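Local coordinates for response regulator receiver modulated diguanylate cyclase with PAS/PAC sensor (PDB 3CG0), which probably makes cyclic di-GMP under the control of a phosphorylatable receiver domain, the part of the longer protein described here, at residues Gly11-Glu16 against Pro51-Asp56; Val15-Leu20 against Ile62-Ala67; Glu45-Ala50 against Ala75-Gly80; Ile57-Ile62 against Ile86-Ser91. All coordinates share one frame; numbering follows the deposited sequence. Where two conformers were deposited one is given.

From the N terminus, strand 11-15 and the turn after it open contacts 1 and 2. Contact 1 closes the loop that runs through helix 19-32, strand 35-40 and helix 43-53. Contact 2 shares V15 and E16 with it and reaches on to the loop after strand 57-61. Contact 3 pairs helix 43-53 with helix 70-80 and crosses each of the other three along the chain. Contact 4 closes the beta-alpha-beta unit 57-89; it follows contact 1 in series, crosses contact 2 and shares I62 with it. Strands 11-15 and 57-61 are neighbours in the parallel sheet, which joins contacts 1, 2 and 4. L77 of contact 3 packs on that sheet.

Contact 1. Residues Gly11-Glu16 against Pro51-Asp56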
loop_
_atom_site.group_PDB
_atom_site.type_symbol
_atom_site.label_atom_id
_atom_site.label_comp_id
_atom_site.label_asym_id
_atom_site.label_seq_id
_atom_site.Cartn_x
_atom_site.Cartn_y
_atom_site.Cartn_z
ATOM N N GLY C 11 -12.277 5.715 21.649
ATOM C CA GLY C 11 -12.837 6.610 22.655
ATOM C C GLY C 11 -13.811 7.622 22.081
ATOM O O GLY C 11 -13.428 8.501 21.316
ATOM N N VAL C 12 -15.072 7.499 22.476
ATOM C CA VAL C 12 -16.153 8.285 21.902
ATOM C C VAL C 12 -16.591 9.408 22.861
ATOM O O VAL C 12 -16.775 9.183 24.049
ATOM C CB VAL C 12 -17.342 7.363 21.499
ATOM C CG1 VAL C 12 -18.440 8.141 20.802
ATOM C CG2 VAL C 12 -16.856 6.207 20.578
ATOM N N LEU C 13 -16.735 10.617 22.333
ATOM C CA LEU C 13 -17.219 11.758 23.106
ATOM C C LEU C 13 -18.589 12.156 22.547
ATOM O O LEU C 13 -18.734 12.289 21.337
ATOM C CB LEU C 13 -16.194 12.890 23.010
ATOM C CG LEU C 13 -16.403 14.309 23.546
ATOM C CD1 LEU C 13 -15.084 14.854 24.058
ATOM C CD2 LEU C 13 -16.947 15.231 22.486
ATOM N N ILE C 14 -19.593 12.307 23.417
ATOM C CA ILE C 14 -20.966 12.598 22.982
ATOM C C ILE C 14 -21.356 14.021 23.394
ATOM O O ILE C 14 -21.136 14.428 24.529
ATOM C CB ILE C 14 -21.989 11.611 23.578
ATOM C CG1 ILE C 14 -21.662 10.165 23.193
ATOM C CG2 ILE C 14 -23.410 11.947 23.129
ATOM C CD1 ILE C 14 -22.597 9.145 23.842
ATOM N N VAL C 15 -21.895 14.779 22.448
ATOM C CA VAL C 15 -22.415 16.110 22.710
ATOM C C VAL C 15 -23.888 16.083 22.324
ATOM O O VAL C 15 -24.222 16.025 21.142
ATOM C CB VAL C 15 -21.686 17.188 21.892
ATOM C CG1 VAL C 15 -21.981 18.572 22.460
ATOM C CG2 VAL C 15 -20.206 16.953 21.889
ATOM N N GLU C 16 -24.766 16.116 23.325
ATOM C CA GLU C 16 -26.177 15.837 23.118
ATOM C C GLU C 16 -26.997 16.491 24.218
ATOM O O GLU C 16 -26.714 16.283 25.403
ATOM C CB GLU C 16 -26.391 14.323 23.132
ATOM C CG GLU C 16 -27.835 13.871 23.171
ATOM C CD GLU C 16 -28.531 14.044 21.841
ATOM O OE1 GLU C 16 -28.019 13.514 20.828
ATOM O OE2 GLU C 16 -29.593 14.701 21.816
ATOM N N PRO C 51 -9.279 18.026 24.930
ATOM C CA PRO C 51 -7.856 17.666 24.828
ATOM C C PRO C 51 -7.358 16.777 25.974
ATOM O O PRO C 51 -6.449 15.961 25.769
ATOM C CB PRO C 51 -7.138 19.025 24.862
ATOM C CG PRO C 51 -8.189 20.050 24.625
ATOM C CD PRO C 51 -9.437 19.472 25.187
ATOM N N ASP C 52 -7.964 16.924 27.152
ATOM C CA ASP C 52 -7.589 16.135 28.326
ATOM C C ASP C 52 -7.907 14.643 28.206
ATOM O O ASP C 52 -7.042 13.798 28.456
ATOM C CB ASP C 52 -8.227 16.713 29.594
ATOM C CG ASP C 52 -7.539 17.985 30.072
ATOM O OD1 ASP C 52 -8.200 18.783 30.775
ATOM O OD2 ASP C 52 -6.344 18.186 29.753
ATOM N N LEU C 53 -9.136 14.319 27.814
ATOM C CA LEU C 53 -9.558 12.918 27.772
ATOM C C LEU C 53 -9.287 12.206 26.437
ATOM O O LEU C 53 -9.525 11.003 26.317
ATOM C CB LEU C 53 -11.003 12.740 28.289
ATOM C CG LEU C 53 -12.326 13.020 27.569
ATOM C CD1 LEU C 53 -13.405 13.262 28.607
ATOM C CD2 LEU C 53 -12.292 14.171 26.597
ATOM N N ARG C 54 -8.762 12.959 25.468
ATOM C CA ARG C 54 -8.218 12.436 24.195
ATOM C C ARG C 54 -9.112 11.453 23.415
ATOM O O ARG C 54 -8.752 10.276 23.277
ATOM C CB ARG C 54 -6.843 11.788 24.428
ATOM C CG ARG C 54 -5.736 12.717 24.939
ATOM C CD ARG C 54 -4.508 11.914 25.408
ATOM N NE ARG C 54 -4.215 10.772 24.533
ATOM C CZ ARG C 54 -3.159 9.965 24.646
ATOM N NH1 ARG C 54 -2.253 10.159 25.600
ATOM N NH2 ARG C 54 -3.006 8.958 23.791
ATOM N N PRO C 55 -10.269 11.924 22.897
ATOM C CA PRO C 55 -11.136 10.996 22.165
ATOM C C PRO C 55 -10.686 10.727 20.730
ATOM O O PRO C 55 -9.903 11.490 20.172
ATOM C CB PRO C 55 -12.499 11.696 22.187
ATOM C CG PRO C 55 -12.179 13.160 22.313
ATOM C CD PRO C 55 -10.835 13.289 22.950
ATOM N N ASP C 56 -11.178 9.632 20.156
ATOM C CA ASP C 56 -10.898 9.270 18.775
ATOM C C ASP C 56 -11.945 9.859 17.830
ATOM O O ASP C 56 -11.696 9.995 16.641
ATOM C CB ASP C 56 -10.847 7.744 18.618
ATOM C CG ASP C 56 -9.656 7.122 19.338
ATOM O OD1 ASP C 56 -9.798 6.738 20.516
ATOM O OD2 ASP C 56 -8.570 7.037 18.729
#
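G11 and D56 hold each other through two hydrogen bonds. The G11 amide gives its N-H to D56 OD1, 2.9 Å from N, reaching the anti side of the carboxylate and 24° out of its plane. In return D56 N donates to G11 O at 2.8 Å, in the carbonyl plane and on a lone pair. The D56 torsion helps: chi1 of -68° keeps CG beside its own backbone N, so one residue offers G11 both an acceptor and a donor. Next to this pair lies an apolar patch. L13 CD1 touches P55 CG and L53 CD2, each at 3.8 Å. The L13 side chain runs beside P55 and points the same way, but crosses L53 at about a right angle. P55 CB lies 3.4 Å from G11 O.

Further out, R54 leaves helix 43-53 with a positive phi, and the chain then passes through P55 to strand 57-61. L37 of strand 35-40, next to strand 11-15, packs on both L53 and P55. This is the link from a helix back to the sheet in a CheY-like receiver fold. With both its N and its O bonded to D56, G11 ties the start of strand 11-15 to the chain leaving helix 43-53.

Contact 2. Residues Val15-Leu20 against Ile62-Ala67; sequences VEDGRL and IMLCGA
L64 divides its two methyl groups between V15 and D17. CD1 meets V15 CG1, and the two side chains cross at about a right angle. The modelled separation of these two methyls, 3.3 Å, is shorter than usual van der Waals contact, so its exact length is doubtful. Chi1 of V15 is -165°, which sets CG1 anti to the backbone N. V15 and L64 are both buried, and A46 of helix 43-53 packs on V15 as well. This is the dense part of the contact.

The contact lies at the C-terminal end of the sheet, where a receiver domain of the CheY family has its acidic pocket. E16 and D17 follow strand 11-15 as an acidic pair, consistent with the pair that helps to bind magnesium in relatives. D61, the predicted site of phosphorylation, is close: E16 OE1 lies near D61 OD2. E16 OE2 takes a weak hydrogen bond from G18 N at 3.4 Å. G18 is the N-cap of helix 19-32.

Toward solvent the packing changes. L64 CD2 faces the D17 side chain, with CB 3.3 Å away and OD2 3.1 Å away. D17 was modelled in two conformers, so these short approaches are doubtful. C65 is exposed and adds little. No hydrogen bond joins the two segments. D17 also touches D41, from the loop after strand 35-40.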
loop_
_atom_site.group_PDB
_atom_site.type_symbol
_atom_site.label_atom_id
_atom_site.label_comp_id
_atom_site.label_asym_id
_atom_site.label_seq_id
_atom_site.Cartn_x
_atom_site.Cartn_y
_atom_site.Cartn_z
ATOM N N VAL C 15 -21.895 14.779 22.448
ATOM C CA VAL C 15 -22.415 16.110 22.710
ATOM C C VAL C 15 -23.888 16.083 22.324
ATOM O O VAL C 15 -24.222 16.025 21.142
ATOM C CB VAL C 15 -21.686 17.188 21.892
ATOM C CG1 VAL C 15 -21.981 18.572 22.460
ATOM C CG2 VAL C 15 -20.206 16.953 21.889
ATOM N N GLU C 16 -24.766 16.116 23.325
ATOM C CA GLU C 16 -26.177 15.837 23.118
ATOM C C GLU C 16 -26.997 16.491 24.218
ATOM O O GLU C 16 -26.714 16.283 25.403
ATOM C CB GLU C 16 -26.391 14.323 23.132
ATOM C CG GLU C 16 -27.835 13.871 23.171
ATOM C CD GLU C 16 -28.531 14.044 21.841
ATOM O OE1 GLU C 16 -28.019 13.514 20.828
ATOM O OE2 GLU C 16 -29.593 14.701 21.816
ATOM N N ASP C 17 -28.008 17.271 23.824
ATOM C CA ASP C 17 -28.851 18.009 24.779
ATOM C C ASP C 17 -29.910 17.110 25.435
ATOM O O ASP C 17 -30.110 17.170 26.645
ATOM C CB ASP C 17 -29.518 19.217 24.099
ATOM C CG ASP C 17 -29.366 20.515 24.901
ATOM O OD1 ASP C 17 -29.366 20.478 26.155
ATOM O OD2 ASP C 17 -29.253 21.583 24.263
ATOM N N GLY C 18 -30.582 16.282 24.634
ATOM C CA GLY C 18 -31.594 15.339 25.138
ATOM C C GLY C 18 -31.004 14.207 25.963
ATOM O O GLY C 18 -30.356 13.311 25.420
ATOM N N ARG C 19 -31.242 14.249 27.278
ATOM C CA ARG C 19 -30.630 13.319 28.250
ATOM C C ARG C 19 -30.966 11.840 28.053
ATOM O O ARG C 19 -30.159 10.972 28.374
ATOM C CB ARG C 19 -30.955 13.732 29.689
ATOM C CG ARG C 19 -29.972 14.707 30.277
ATOM C CD ARG C 19 -29.839 14.491 31.769
ATOM N NE ARG C 19 -28.943 15.463 32.396
ATOM C CZ ARG C 19 -29.333 16.633 32.897
ATOM N NH1 ARG C 19 -30.613 16.997 32.854
ATOM N NH2 ARG C 19 -28.435 17.441 33.445
ATOM N N LEU C 20 -32.153 11.567 27.528
ATOM C CA LEU C 20 -32.564 10.207 27.222
ATOM C C LEU C 20 -31.898 9.688 25.949
ATOM O O LEU C 20 -31.556 8.510 25.861
ATOM C CB LEU C 20 -34.089 10.120 27.104
ATOM C CG LEU C 20 -34.708 8.735 26.910
ATOM C CD1 LEU C 20 -34.405 7.843 28.100
ATOM C CD2 LEU C 20 -36.207 8.857 26.689
ATOM N N ILE C 62 -26.635 17.957 15.910
ATOM C CA ILE C 62 -26.606 19.088 14.995
ATOM C C ILE C 62 -27.498 20.221 15.498
ATOM O O ILE C 62 -27.244 21.387 15.214
ATOM C CB ILE C 62 -26.954 18.652 13.532
ATOM C CG1 ILE C 62 -26.454 19.684 12.511
ATOM C CG2 ILE C 62 -28.463 18.329 13.350
ATOM C CD1 ILE C 62 -26.254 19.105 11.121
ATOM N N MET C 63 -28.491 19.856 16.310
ATOM C CA MET C 63 -29.543 20.761 16.749
ATOM C C MET C 63 -29.336 21.366 18.140
ATOM O O MET C 63 -30.277 21.950 18.688
ATOM C CB MET C 63 -30.904 20.052 16.657
ATOM C CG MET C 63 -31.877 20.664 15.637
ATOM S SD MET C 63 -31.385 20.631 13.895
ATOM C CE MET C 63 -31.877 22.284 13.416
ATOM N N LEU C 64 -28.133 21.221 18.687
ATOM C CA LEU C 64 -27.786 21.840 19.959
ATOM C C LEU C 64 -28.058 23.339 19.938
ATOM O O LEU C 64 -27.886 23.998 18.912
ATOM C CB LEU C 64 -26.317 21.577 20.299
ATOM C CG LEU C 64 -26.037 20.402 21.238
ATOM C CD1 LEU C 64 -24.589 20.419 21.703
ATOM C CD2 LEU C 64 -26.987 20.425 22.426
ATOM N N CYS C 65 -28.484 23.870 21.078
ATOM C CA CYS C 65 -28.638 25.313 21.248
ATOM C C CYS C 65 -27.976 25.754 22.552
ATOM O O CYS C 65 -27.540 24.920 23.354
ATOM C CB CYS C 65 -30.121 25.735 21.176
ATOM S SG CYS C 65 -31.177 25.370 22.633
ATOM N N GLY C 66 -27.891 27.067 22.751
ATOM C CA GLY C 66 -27.257 27.623 23.940
ATOM C C GLY C 66 -25.996 28.398 23.618
ATOM O O GLY C 66 -25.975 29.202 22.683
ATOM N N ALA C 67 -24.947 28.138 24.397
ATOM C CA ALA C 67 -23.677 28.856 24.312
ATOM C C ALA C 67 -22.983 28.704 22.954
ATOM O O ALA C 67 -22.641 29.703 22.309
ATOM C CB ALA C 67 -22.756 28.414 25.441
#

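Contact 3. Residues Glu45-Ala50 against Ala75-Gly80; sequences EAVRCA and ARLAAG
L77 of helix 70-80 puts one methyl, CD2, against helix 43-53. The apolar contacts gather round it. A50 CB lies 3.8 Å from L77 CD2, and V47 CG2 lies 4.0 Å from the same methyl. The V47 and L77 side chains cross at a slant. Chi1 of L77 is -62°, which leaves CG beside its own backbone N and anti to the carbonyl carbon. V47 CG2 has a second neighbour, R76 CB, at 4.1 Å. R76 starts toward the other helix, but its chain then runs out extended and its end leads away. Thus R76 contributes carbon here.

The backbone adds two approaches: L77 CD2 lies 4.0 Å from V47 CA and 4.1 Å from A46 O. That oxygen already accepts the helical bond from A50 N at 3.0 Å.

The charged contact stays within one helix. R48 NH1 and E45 OE2 form a salt bridge of 3.2 Å, about one helical turn apart. It does not join the two segments.

The two helix segments run nearly parallel, at 19°, with their axes 10.0 Å apart at closest approach. They lie side by side on one face of the receiver sheet. L77 also packs on A58 and V60 of strand 57-61, and its CD1 meets L13 CD2, so it touches both the neighbouring helix and the sheet. With no hydrogen bond or salt bridge across, the two segments meet through apolar contacts, centred on L77 CD2. Such a join depends on shape: the salt bridge of E45 and R48 stays off the interface, and the R76 end leads away from it.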
loop_
_atom_site.group_PDB
_atom_site.type_symbol
_atom_site.label_atom_id
_atom_site.label_comp_id
_atom_site.label_asym_id
_atom_site.label_seq_id
_atom_site.Cartn_x
_atom_site.Cartn_y
_atom_site.Cartn_z
ATOM N N GLU C 45 -18.195 23.327 27.206
ATOM C CA GLU C 45 -17.450 22.506 28.151
ATOM C C GLU C 45 -16.923 21.200 27.542
ATOM O O GLU C 45 -15.936 20.657 28.039
ATOM C CB GLU C 45 -18.223 22.300 29.464
ATOM C CG GLU C 45 -18.893 20.957 29.671
ATOM C CD GLU C 45 -18.992 20.573 31.145
ATOM O OE1 GLU C 45 -19.489 19.465 31.442
ATOM O OE2 GLU C 45 -18.564 21.374 32.008
ATOM N N ALA C 46 -17.559 20.732 26.461
ATOM C CA ALA C 46 -17.050 19.603 25.655
ATOM C C ALA C 46 -15.711 19.921 25.003
ATOM O O ALA C 46 -14.814 19.081 24.982
ATOM C CB ALA C 46 -18.049 19.216 24.588
ATOM N N VAL C 47 -15.602 21.140 24.470
ATOM C CA VAL C 47 -14.368 21.660 23.866
ATOM C C VAL C 47 -13.260 21.835 24.920
ATOM O O VAL C 47 -12.090 21.551 24.651
ATOM C CB VAL C 47 -14.641 22.991 23.090
ATOM C CG1 VAL C 47 -13.363 23.555 22.455
ATOM C CG2 VAL C 47 -15.707 22.784 22.016
ATOM N N ARG C 48 -13.644 22.282 26.118
ATOM C CA ARG C 48 -12.725 22.393 27.255
ATOM C C ARG C 48 -12.098 21.053 27.667
ATOM O O ARG C 48 -10.880 20.952 27.826
ATOM C CB ARG C 48 -13.440 23.000 28.466
ATOM C CG ARG C 48 -13.785 24.482 28.351
ATOM C CD ARG C 48 -13.911 25.153 29.733
ATOM N NE ARG C 48 -15.113 24.748 30.470
ATOM C CZ ARG C 48 -15.135 23.862 31.466
ATOM N NH1 ARG C 48 -16.283 23.568 32.064
ATOM N NH2 ARG C 48 -14.016 23.262 31.868
ATOM N N CYS C 49 -12.933 20.032 27.836
ATOM C CA CYS C 49 -12.460 18.726 28.299
ATOM C C CYS C 49 -11.786 17.901 27.211
ATOM O O CYS C 49 -10.905 17.103 27.516
ATOM C CB CYS C 49 -13.599 17.924 28.926
ATOM S SG CYS C 49 -14.393 18.762 30.299
ATOM N N ALA C 50 -12.188 18.110 25.956
ATOM C CA ALA C 50 -11.685 17.319 24.824
ATOM C C ALA C 50 -10.170 17.009 24.768
ATOM O O ALA C 50 -9.814 15.843 24.606
ATOM C CB ALA C 50 -12.193 17.863 23.490
ATOM N N ALA C 75 -17.293 22.280 14.684
ATOM C CA ALA C 75 -16.220 23.082 14.058
ATOM C C ALA C 75 -14.991 23.193 14.938
ATOM O O ALA C 75 -13.869 23.021 14.461
ATOM C CB ALA C 75 -16.717 24.476 13.676
ATOM N N ARG C 76 -15.196 23.431 16.231
ATOM C CA ARG C 76 -14.073 23.543 17.148
ATOM C C ARG C 76 -13.413 22.221 17.502
ATOM O O ARG C 76 -12.186 22.144 17.570
ATOM C CB ARG C 76 -14.461 24.327 18.398
ATOM C CG ARG C 76 -14.228 25.819 18.222
ATOM C CD ARG C 76 -15.069 26.639 19.175
ATOM N NE ARG C 76 -14.982 28.072 18.890
ATOM C CZ ARG C 76 -15.763 28.732 18.032
ATOM N NH1 ARG C 76 -16.710 28.101 17.342
ATOM N NH2 ARG C 76 -15.591 30.038 17.861
ATOM N N LEU C 77 -14.213 21.186 17.722
ATOM C CA LEU C 77 -13.678 19.844 17.971
ATOM C C LEU C 77 -12.893 19.315 16.764
ATOM O O LEU C 77 -11.823 18.725 16.929
ATOM C CB LEU C 77 -14.810 18.875 18.356
ATOM C CG LEU C 77 -15.609 19.157 19.639
ATOM C CD1 LEU C 77 -16.830 18.270 19.723
ATOM C CD2 LEU C 77 -14.759 19.024 20.886
ATOM N N ALA C 78 -13.421 19.543 15.560
ATOM C CA ALA C 78 -12.792 19.081 14.306
ATOM C C ALA C 78 -11.490 19.777 13.951
ATOM O O ALA C 78 -10.610 19.170 13.339
ATOM C CB ALA C 78 -13.755 19.199 13.147
ATOM N N ALA C 79 -11.379 21.049 14.322
ATOM C CA ALA C 79 -10.225 21.860 13.953
ATOM C C ALA C 79 -9.187 21.923 15.058
ATOM O O ALA C 79 -7.993 21.842 14.786
ATOM C CB ALA C 79 -10.668 23.251 13.567
ATOM N N GLY C 80 -9.645 22.052 16.300
ATOM C CA GLY C 80 -8.755 22.250 17.441
ATOM C C GLY C 80 -8.268 20.984 18.115
ATOM O O GLY C 80 -7.225 20.994 18.773
#

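Contact 4. Residues Ile57-Ile62 against Ile86-Ser91; sequences IALVDI and IFITSS
The F87 ring carries I62 on one face. I62 CD1 stands 4.0 Å above the ring plane, offset toward the rim, and makes a CH-pi contact. I62 CG1 also lies over this face. The side chains of I62 and F87 cross at about a right angle. V60 O lies at the ring edge, near its plane, 3.7 Å from F87 CD1. The carboxylate of D61 is the other flat group. Its OD1 comes 3.4 Å from I88 O, two acceptors with no bond between them. OD1 instead accepts a hydrogen bond from M63 N.

Behind these groups the strands pair in parallel. I86 N donates to A58 O, and V60 N donates to I86 O at 3.1 Å. I62 N donates to I88 O at 2.9 Å. The bond from I88 N to V60 O is modelled too short for its length to be trusted. L59, D61, I86 and I88 share one face of the sheet, where L59 CD2 meets I86 CB at 3.8 Å. V60 and F87 lie on the other face, under A74 of helix 70-80. That helix completes the beta-alpha-beta crossover.

D61 is the predicted phosphorylation site of the receiver domain, unmodified here. The bonds of V60 and I62 to I86 and I88, with the backbone bond of D61 to V15, probably hold the D61 backbone in place. The M63 amide probably helps to orient its carboxylate.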
loop_
_atom_site.group_PDB
_atom_site.type_symbol
_atom_site.label_atom_id
_atom_site.label_comp_id
_atom_site.label_asym_id
_atom_site.label_seq_id
_atom_site.Cartn_x
_atom_site.Cartn_y
_atom_site.Cartn_z
ATOM N N ILE C 57 -13.115 10.197 18.366
ATOM C CA ILE C 57 -14.251 10.670 17.573
ATOM C C ILE C 57 -15.266 11.397 18.471
ATOM O O ILE C 57 -15.319 11.162 19.675
ATOM C CB ILE C 57 -14.935 9.494 16.791
ATOM C CG1 ILE C 57 -15.926 10.020 15.748
ATOM C CG2 ILE C 57 -15.576 8.478 17.750
ATOM C CD1 ILE C 57 -16.284 9.052 14.677
ATOM N N ALA C 58 -16.050 12.292 17.880
ATOM C CA ALA C 58 -17.071 13.028 18.609
ATOM C C ALA C 58 -18.405 12.878 17.900
ATOM O O ALA C 58 -18.482 13.066 16.682
ATOM C CB ALA C 58 -16.684 14.504 18.713
ATOM N N LEU C 59 -19.445 12.518 18.657
ATOM C CA LEU C 59 -20.808 12.481 18.131
ATOM C C LEU C 59 -21.519 13.728 18.600
ATOM O O LEU C 59 -21.638 13.942 19.792
ATOM C CB LEU C 59 -21.557 11.233 18.604
ATOM C CG LEU C 59 -20.952 9.855 18.317
ATOM C CD1 LEU C 59 -21.976 8.789 18.621
ATOM C CD2 LEU C 59 -20.469 9.733 16.887
ATOM N N VAL C 60 -21.960 14.565 17.663
ATOM C CA VAL C 60 -22.504 15.890 17.996
ATOM C C VAL C 60 -23.950 15.992 17.533
ATOM O O VAL C 60 -24.275 15.603 16.397
ATOM C CB VAL C 60 -21.650 17.047 17.376
ATOM C CG1 VAL C 60 -22.211 18.434 17.756
ATOM C CG2 VAL C 60 -20.196 16.969 17.835
ATOM N N ASP C 61 -24.833 16.496 18.399
ATOM C CA ASP C 61 -26.192 16.755 17.937
ATOM C C ASP C 61 -26.190 18.047 17.161
ATOM O O ASP C 61 -25.791 19.101 17.680
ATOM C CB ASP C 61 -27.229 16.797 19.056
ATOM C CG ASP C 61 -28.633 16.474 18.549
ATOM O OD1 ASP C 61 -29.160 17.209 17.684
ATOM O OD2 ASP C 61 -29.209 15.461 18.990
ATOM N N ILE C 62 -26.635 17.957 15.910
ATOM C CA ILE C 62 -26.606 19.088 14.995
ATOM C C ILE C 62 -27.498 20.221 15.498
ATOM O O ILE C 62 -27.244 21.387 15.214
ATOM C CB ILE C 62 -26.954 18.652 13.532
ATOM C CG1 ILE C 62 -26.454 19.684 12.511
ATOM C CG2 ILE C 62 -28.463 18.329 13.350
ATOM C CD1 ILE C 62 -26.254 19.105 11.121
ATOM N N ILE C 86 -19.199 12.916 13.524
ATOM C CA ILE C 86 -20.462 12.445 12.981
ATOM C C ILE C 86 -21.549 13.273 13.629
ATOM O O ILE C 86 -21.568 13.423 14.854
ATOM C CB ILE C 86 -20.685 10.950 13.260
ATOM C CG1 ILE C 86 -19.466 10.154 12.791
ATOM C CG2 ILE C 86 -21.992 10.452 12.601
ATOM C CD1 ILE C 86 -19.614 8.668 12.921
ATOM N N PHE C 87 -22.424 13.860 12.813
ATOM C CA PHE C 87 -23.535 14.624 13.364
ATOM C C PHE C 87 -24.697 13.712 13.654
ATOM O O PHE C 87 -25.018 12.837 12.862
ATOM C CB PHE C 87 -24.005 15.727 12.426
ATOM C CG PHE C 87 -23.165 16.963 12.465
ATOM C CD1 PHE C 87 -23.133 17.780 13.599
ATOM C CD2 PHE C 87 -22.449 17.345 11.342
ATOM C CE1 PHE C 87 -22.375 18.917 13.607
ATOM C CE2 PHE C 87 -21.678 18.496 11.343
ATOM C CZ PHE C 87 -21.633 19.278 12.470
ATOM N N ILE C 88 -25.321 13.929 14.800
ATOM C CA ILE C 88 -26.570 13.266 15.159
ATOM C C ILE C 88 -27.712 14.205 14.784
ATOM O O ILE C 88 -27.747 15.358 15.225
ATOM C CB ILE C 88 -26.606 12.911 16.668
ATOM C CG1 ILE C 88 -25.364 12.091 17.072
ATOM C CG2 ILE C 88 -27.896 12.199 17.023
ATOM C CD1 ILE C 88 -25.184 10.764 16.301
ATOM N N THR C 89 -28.630 13.728 13.950
ATOM C CA THR C 89 -29.654 14.604 13.384
ATOM C C THR C 89 -31.076 14.212 13.775
ATOM O O THR C 89 -31.351 13.057 14.105
ATOM C CB THR C 89 -29.589 14.671 11.831
ATOM O OG1 THR C 89 -30.008 13.421 11.274
ATOM C CG2 THR C 89 -28.196 15.006 11.339
ATOM N N SER C 90 -31.976 15.189 13.740
ATOM C CA SER C 90 -33.408 14.921 13.784
ATOM C C SER C 90 -34.165 15.817 12.809
ATOM O O SER C 90 -34.934 15.333 11.978
ATOM C CB SER C 90 -33.945 15.114 15.203
ATOM O OG SER C 90 -33.593 16.389 15.713
ATOM N N SER C 91 -33.945 17.123 12.917
ATOM C CA SER C 91 -34.722 18.097 12.146
ATOM C C SER C 91 -34.266 18.183 10.684
ATOM O O SER C 91 -33.387 17.429 10.253
ATOM C CB SER C 91 -34.675 19.472 12.828
ATOM O OG SER C 91 -35.568 20.400 12.231
#